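Local structure of amidohydrolase 3 domain-containing protein (Pyrococcus horikoshii, 3IGH) at residues Ile92-Leu95 with Lys96-Lys99; Asp143-Leu146 with Glu147-Leu151; Leu169-Ala172 with Arg173-Asn177. The protein is an uncharacterised member of the amidohydrolase family, probably a metal-dependent hydrolase acting on carbon-nitrogen bonds other than peptide bonds. All blocks are in the same frame, centred on the assembly; numbering follows the deposited sequence.

Contact 1 of 3, residues Ile92-Leu95 with Lys96-Lys99; sequences IQRL and KRGK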
# COMPACT_ATOMS: atom_id res chain seq x y z
N ILE A 92 -0.89 -39.91 -22.18
CA ILE A 92 0.45 -40.03 -21.57
C ILE A 92 1.49 -39.28 -22.41
O ILE A 92 2.38 -38.62 -21.88
CB ILE A 92 0.88 -41.52 -21.35
CG1 ILE A 92 -0.12 -42.27 -20.45
CG2 ILE A 92 2.30 -41.64 -20.78
CD1 ILE A 92 -0.21 -41.77 -19.01
N GLN A 93 1.35 -39.37 -23.73
CA GLN A 93 2.24 -38.69 -24.66
C GLN A 93 2.21 -37.17 -24.45
O GLN A 93 3.26 -36.52 -24.42
CB GLN A 93 1.89 -39.07 -26.10
CG GLN A 93 2.99 -38.81 -27.12
CD GLN A 93 2.60 -39.18 -28.55
OE1 GLN A 93 3.46 -39.28 -29.43
NE2 GLN A 93 1.31 -39.40 -28.78
N ARG A 94 1.00 -36.62 -24.28
CA ARG A 94 0.81 -35.19 -24.01
C ARG A 94 1.42 -34.76 -22.68
O ARG A 94 2.10 -33.74 -22.59
CB ARG A 94 -0.67 -34.81 -24.05
CG ARG A 94 -1.30 -34.90 -25.43
CD ARG A 94 -2.74 -34.39 -25.43
NE ARG A 94 -3.43 -34.74 -26.67
CZ ARG A 94 -4.57 -34.18 -27.08
NH1 ARG A 94 -5.16 -33.23 -26.37
NH2 ARG A 94 -5.10 -34.58 -28.23
N LEU A 95 1.18 -35.57 -21.64
CA LEU A 95 1.70 -35.27 -20.31
C LEU A 95 3.23 -35.34 -20.23
O LEU A 95 3.85 -34.58 -19.48
CB LEU A 95 1.06 -36.17 -19.26
CG LEU A 95 -0.43 -35.91 -19.04
CD1 LEU A 95 -1.03 -37.01 -18.21
CD2 LEU A 95 -0.68 -34.52 -18.39
N LYS A 96 3.84 -36.22 -21.03
CA LYS A 96 5.30 -36.33 -21.11
C LYS A 96 5.97 -35.11 -21.75
O LYS A 96 7.14 -34.84 -21.50
CB LYS A 96 5.71 -37.62 -21.83
CG LYS A 96 5.62 -38.86 -20.95
CD LYS A 96 6.33 -40.05 -21.58
CE LYS A 96 6.32 -41.25 -20.65
NZ LYS A 96 7.07 -42.40 -21.22
N ARG A 97 5.22 -34.36 -22.57
CA ARG A 97 5.72 -33.12 -23.17
C ARG A 97 5.60 -31.92 -22.23
O ARG A 97 6.18 -30.86 -22.50
CB ARG A 97 4.99 -32.82 -24.48
CG ARG A 97 5.27 -33.78 -25.62
CD ARG A 97 4.31 -33.50 -26.76
NE ARG A 97 4.20 -34.63 -27.69
CZ ARG A 97 3.11 -34.92 -28.40
NH1 ARG A 97 3.11 -35.96 -29.22
NH2 ARG A 97 2.01 -34.18 -28.28
N GLY A 98 4.83 -32.07 -21.15
CA GLY A 98 4.63 -30.99 -20.18
C GLY A 98 5.89 -30.60 -19.42
O GLY A 98 6.71 -31.46 -19.08
N LYS A 99 6.04 -29.31 -19.17
CA LYS A 99 7.20 -28.78 -18.45
C LYS A 99 6.88 -28.40 -17.01
O LYS A 99 5.74 -28.06 -16.68
CB LYS A 99 7.81 -27.58 -19.19
CG LYS A 99 8.74 -27.94 -20.35
CD LYS A 99 8.06 -27.84 -21.71
CE LYS A 99 8.14 -26.42 -22.26
NZ LYS A 99 7.63 -26.33 -23.66
O HOH W 1 6.26 -34.42 -18.23

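Contact 2 of 3, residues Asp143-Leu146 with Glu147-Leu151; sequences DKML and ELLNL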
# COMPACT_ATOMS: atom_id res chain seq x y z
N ASP A 143 1.20 -41.60 -8.05
CA ASP A 143 1.78 -41.84 -6.72
C ASP A 143 2.47 -40.61 -6.12
O ASP A 143 2.20 -40.24 -4.98
CB ASP A 143 2.80 -42.99 -6.77
CG ASP A 143 2.14 -44.36 -6.88
OD1 ASP A 143 2.81 -45.30 -7.36
OD2 ASP A 143 0.97 -44.51 -6.47
N LYS A 144 3.34 -39.99 -6.91
CA LYS A 144 4.14 -38.85 -6.47
C LYS A 144 3.28 -37.65 -6.05
O LYS A 144 3.57 -36.97 -5.07
CB LYS A 144 5.10 -38.42 -7.57
CG LYS A 144 6.29 -39.35 -7.76
CD LYS A 144 7.28 -38.77 -8.76
CE LYS A 144 8.59 -39.55 -8.77
NZ LYS A 144 8.44 -40.90 -9.39
N MET A 145 2.20 -37.42 -6.80
CA MET A 145 1.30 -36.32 -6.51
C MET A 145 0.48 -36.64 -5.27
O MET A 145 0.24 -35.77 -4.44
CB MET A 145 0.39 -36.06 -7.71
CG MET A 145 -0.46 -34.80 -7.57
SD MET A 145 0.51 -33.29 -7.71
CE MET A 145 -0.62 -32.18 -6.88
N LEU A 146 0.07 -37.91 -5.15
CA LEU A 146 -0.71 -38.33 -3.98
C LEU A 146 0.11 -38.26 -2.69
O LEU A 146 -0.44 -38.01 -1.62
CB LEU A 146 -1.27 -39.75 -4.19
CG LEU A 146 -2.41 -39.90 -5.21
CD1 LEU A 146 -2.83 -41.37 -5.33
CD2 LEU A 146 -3.60 -39.03 -4.85
N GLU A 147 1.42 -38.48 -2.81
CA GLU A 147 2.35 -38.31 -1.69
C GLU A 147 2.35 -36.86 -1.23
O GLU A 147 2.22 -36.58 -0.03
CB GLU A 147 3.77 -38.74 -2.09
CG GLU A 147 4.80 -38.64 -0.96
CD GLU A 147 4.46 -39.52 0.24
OE1 GLU A 147 4.02 -40.68 0.03
OE2 GLU A 147 4.64 -39.06 1.39
N LEU A 148 2.47 -35.93 -2.19
CA LEU A 148 2.42 -34.49 -1.90
C LEU A 148 1.09 -34.05 -1.30
O LEU A 148 1.06 -33.18 -0.42
CB LEU A 148 2.70 -33.68 -3.16
CG LEU A 148 4.14 -33.58 -3.66
CD1 LEU A 148 4.17 -32.95 -5.04
CD2 LEU A 148 5.02 -32.79 -2.69
N LEU A 149 0.00 -34.66 -1.76
CA LEU A 149 -1.33 -34.20 -1.36
C LEU A 149 -1.72 -34.67 0.03
O LEU A 149 -2.36 -33.92 0.76
CB LEU A 149 -2.40 -34.63 -2.38
CG LEU A 149 -2.44 -33.95 -3.74
CD1 LEU A 149 -3.50 -34.62 -4.63
CD2 LEU A 149 -2.72 -32.44 -3.61
N ASN A 150 -1.33 -35.90 0.36
CA ASN A 150 -1.66 -36.53 1.64
C ASN A 150 -3.13 -36.31 2.02
O ASN A 150 -3.44 -35.74 3.08
CB ASN A 150 -0.71 -36.04 2.75
CG ASN A 150 -0.74 -36.93 3.99
OD1 ASN A 150 -0.57 -38.14 3.89
ND2 ASN A 150 -0.99 -36.33 5.15
N LEU A 151 -4.02 -36.75 1.13
CA LEU A 151 -5.46 -36.53 1.27
C LEU A 151 -6.05 -37.39 2.38
O LEU A 151 -5.57 -38.50 2.63
CB LEU A 151 -6.19 -36.82 -0.04
CG LEU A 151 -5.80 -35.97 -1.26
CD1 LEU A 151 -6.57 -36.41 -2.51
CD2 LEU A 151 -5.99 -34.47 -1.00
O HOH W 2 -3.08 -38.27 -0.99

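Contact 3 of 3, residues Leu169-Ala172 with Arg173-Asn177; sequences LEEA and RKVIN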
# COMPACT_ATOMS: atom_id res chain seq x y z
N LEU A 169 -11.74 -33.54 -3.78
CA LEU A 169 -11.21 -32.64 -4.80
C LEU A 169 -11.09 -31.22 -4.24
O LEU A 169 -10.13 -30.51 -4.55
CB LEU A 169 -12.07 -32.64 -6.06
CG LEU A 169 -11.49 -31.80 -7.20
CD1 LEU A 169 -10.14 -32.35 -7.66
CD2 LEU A 169 -12.44 -31.70 -8.36
N GLU A 170 -12.08 -30.84 -3.44
CA GLU A 170 -12.06 -29.58 -2.70
C GLU A 170 -10.83 -29.53 -1.79
O GLU A 170 -10.16 -28.50 -1.69
CB GLU A 170 -13.36 -29.45 -1.89
CG GLU A 170 -13.52 -28.17 -1.07
CD GLU A 170 -14.72 -28.22 -0.13
OE1 GLU A 170 -15.68 -28.97 -0.42
OE2 GLU A 170 -14.69 -27.52 0.90
N GLU A 171 -10.54 -30.65 -1.13
CA GLU A 171 -9.36 -30.75 -0.28
C GLU A 171 -8.08 -30.66 -1.11
O GLU A 171 -7.17 -29.91 -0.77
CB GLU A 171 -9.36 -32.05 0.55
CG GLU A 171 -8.20 -32.16 1.54
CD GLU A 171 -8.05 -33.54 2.16
OE1 GLU A 171 -8.34 -34.56 1.49
OE2 GLU A 171 -7.62 -33.61 3.33
N ALA A 172 -8.03 -31.41 -2.21
CA ALA A 172 -6.87 -31.41 -3.09
C ALA A 172 -6.55 -30.02 -3.63
O ALA A 172 -5.38 -29.64 -3.68
CB ALA A 172 -7.06 -32.40 -4.24
N ARG A 173 -7.57 -29.26 -3.96
CA ARG A 173 -7.37 -27.95 -4.49
C ARG A 173 -6.83 -27.01 -3.44
O ARG A 173 -5.97 -26.24 -3.72
CB ARG A 173 -8.69 -27.41 -4.95
CG ARG A 173 -9.05 -27.81 -6.29
CD ARG A 173 -9.75 -26.66 -6.91
NE ARG A 173 -10.87 -27.13 -7.68
CZ ARG A 173 -11.09 -26.78 -8.93
NH1 ARG A 173 -12.13 -27.27 -9.57
NH2 ARG A 173 -10.27 -25.94 -9.53
N LYS A 174 -7.38 -27.10 -2.25
CA LYS A 174 -6.92 -26.32 -1.10
C LYS A 174 -5.44 -26.61 -0.80
O LYS A 174 -4.65 -25.69 -0.59
CB LYS A 174 -7.79 -26.62 0.13
CG LYS A 174 -7.61 -25.66 1.30
CD LYS A 174 -8.59 -25.99 2.42
CE LYS A 174 -8.75 -24.84 3.41
NZ LYS A 174 -7.67 -24.79 4.44
N VAL A 175 -5.08 -27.89 -0.81
CA VAL A 175 -3.71 -28.33 -0.54
C VAL A 175 -2.73 -27.86 -1.62
O VAL A 175 -1.62 -27.39 -1.32
CB VAL A 175 -3.66 -29.88 -0.35
CG1 VAL A 175 -2.23 -30.39 -0.36
CG2 VAL A 175 -4.35 -30.28 0.95
N ILE A 176 -3.14 -27.98 -2.88
CA ILE A 176 -2.35 -27.44 -3.99
C ILE A 176 -2.13 -25.93 -3.80
O ILE A 176 -1.01 -25.45 -3.87
CB ILE A 176 -3.01 -27.74 -5.37
CG1 ILE A 176 -2.93 -29.23 -5.70
CG2 ILE A 176 -2.31 -26.94 -6.49
CD1 ILE A 176 -3.91 -29.67 -6.78
N ASN A 177 -3.21 -25.21 -3.54
CA ASN A 177 -3.14 -23.75 -3.45
C ASN A 177 -2.39 -23.19 -2.24
O ASN A 177 -1.74 -22.14 -2.32
CB ASN A 177 -4.55 -23.15 -3.50
CG ASN A 177 -5.15 -23.23 -4.88
OD1 ASN A 177 -4.45 -23.43 -5.88
ND2 ASN A 177 -6.46 -23.05 -4.95

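Contact 1 of 3, residues Ile92-Leu95 with Lys96-Lys99
Gln93 sets its CG anti to the backbone N (chi1 -161°) and runs on extended, while Arg97, one turn later, places its CG beside its own backbone N (chi1 -68°) and stretches out to NE; the two chains thereby meet over the last turn of helix 88-96. This is an i to i+4 pairing at a helix C-terminus, where the chain leaves the helix for the loop leading to strand 103-108. Arg97 NH1 approaches the Gln93 amide to 3.3 Å from CD, with the amide and guanidinium planes turned 46° apart, so the two flat groups are not stacked. The aliphatic part of Arg97 passes Gln93 O, which lies over one face of the guanidinium. An alanine in place of Gln93 would remove CG and the amide, and would probably leave the Arg97 guanidinium freer to turn on the exposed side of the helix. Ile92 and Lys96 make a looser pair, CG2 of the isoleucine lying 4.0 Å from CE of the lysine. Arg94 is held instead by a salt bridge to Glu90 and by the carbonyls of Asp81 and Arg83, and Leu95 faces inward onto Leu122, Val129 and Ile131.

The backbone bonds change character as the helix ends. Lys96 N still donates to Ile92 O in the alpha-helical pattern, but Arg97 N turns mainly to Arg94 O, with a weak second bond to Gln93 O, and Gly98 N bonds to Leu95 O. Both i to i+3 donors stand well above the plane of the carbonyl they use. A water completes the turn, donating to Leu95 O at 2.7 Å and to Gly98 O at 3.1 Å.

Contact 2 of 3, residues Asp143-Leu146 with Glu147-Leu151
Met145 and Leu149 meet on the inner face of the short helix 143-149, where the methionine CE lies 3.9 Å from Leu149 CD2. The methionine reaches it by bending at chi2 (71°), which swings the end of a chain that starts away from Leu149 back along the helix. Leu149 CG also rests 3.3 Å from Met145 O, and both side chains pack on Phe130 of strand 129-133 and Ile176 of helix 166-180. Leu146, next to this tight patch, only grazes Leu149, its CD2 being 4.4 Å from Leu149 CD1, and leans on Phe157.

The other side is largely exposed, though Lys144 and Leu148 rest on Pro128. Glu147 touches the preceding turn through CB, near Lys144 O; Leu148 sets CB against Met145 O and CG 3.7 Å from Lys144 O. The charged ends of Asp143 and Lys144 turn to Arg119 and Asp126 in salt bridges.

At the C-terminal end Asn150 takes positive phi and leaves the helix, yet its N still donates to Leu146 O at 3.0 Å. A water bridges Leu146 O and Leu151 N, taking the place of the direct bond of a Schellman motif, and so gives Leu151 N an acceptor.

Contact 3 of 3, residues Leu169-Ala172 with Arg173-Asn177
Leu169 to Asn177 form the middle of the alpha-helix 166-180, and hydrogen bonds between peptide groups four residues apart join the two halves. Arg173 N donates to Leu169 O, Lys174 N to Glu170 O, Val175 N to Glu171 O and Ile176 N to Ala172 O. The bond from Lys174 N to Glu170 O is the longest, at 3.2 Å.

Van der Waals contacts of side-chain carbons with backbone oxygens follow the same spacing. Val175 CG2, placed beside its own backbone N, comes to 3.3 Å from Glu171 O. The valine methyl also lies near the glutamate's aliphatic chain, 4.3 Å from Glu171 CG. Apolar packing takes over on the buried face, where Leu169 and Ile176 pack on Phe130 of strand 129-133, and Val175 and Ile176 lean on helix 143-149, so that the two helices pack against each other.

Glu171 and Lys174 use their polar ends elsewhere. Glu171 extends its carboxylate to Thr152, whose hydroxyl is hydrogen-bonded to Glu171 OE2, and Lys174 forms a salt bridge with Glu178 one turn on; a sulfate ion, probably from the crystallisation liquor, lies about 4 Å from the lysine side chain.

Ile176 CG1 stands anti to the carbonyl carbon (chi1 -70°), a torsion that carries this branch back over the preceding turn, to 3.2 Å from Ala172 O.

How the contacts relate
Contacts 2 and 3 belong together: helices 143-149 and 166-180 touch directly, Leu149 CD2 standing 3.8 Å from Ile176 CG1, and Leu151, just past the helix end, brings CD2 to 3.4 Å from Glu171 OE1. Both are partly buried, each with a buried apolar face and an exposed side. Contact 1 is a separate surface turn, its nearest atoms about 11 Å from contact 2. All three nevertheless pack on strand 129-133. Chemistry follows position: the mid-helix contact 3 keeps regular four-residue hydrogen bonding throughout, whereas the two helix ends each bring in a water. Contact 2 retains its last helical bond, while contact 1 passes from four-residue to mainly three-residue spacing and carries mostly polar, solvent-facing side chains.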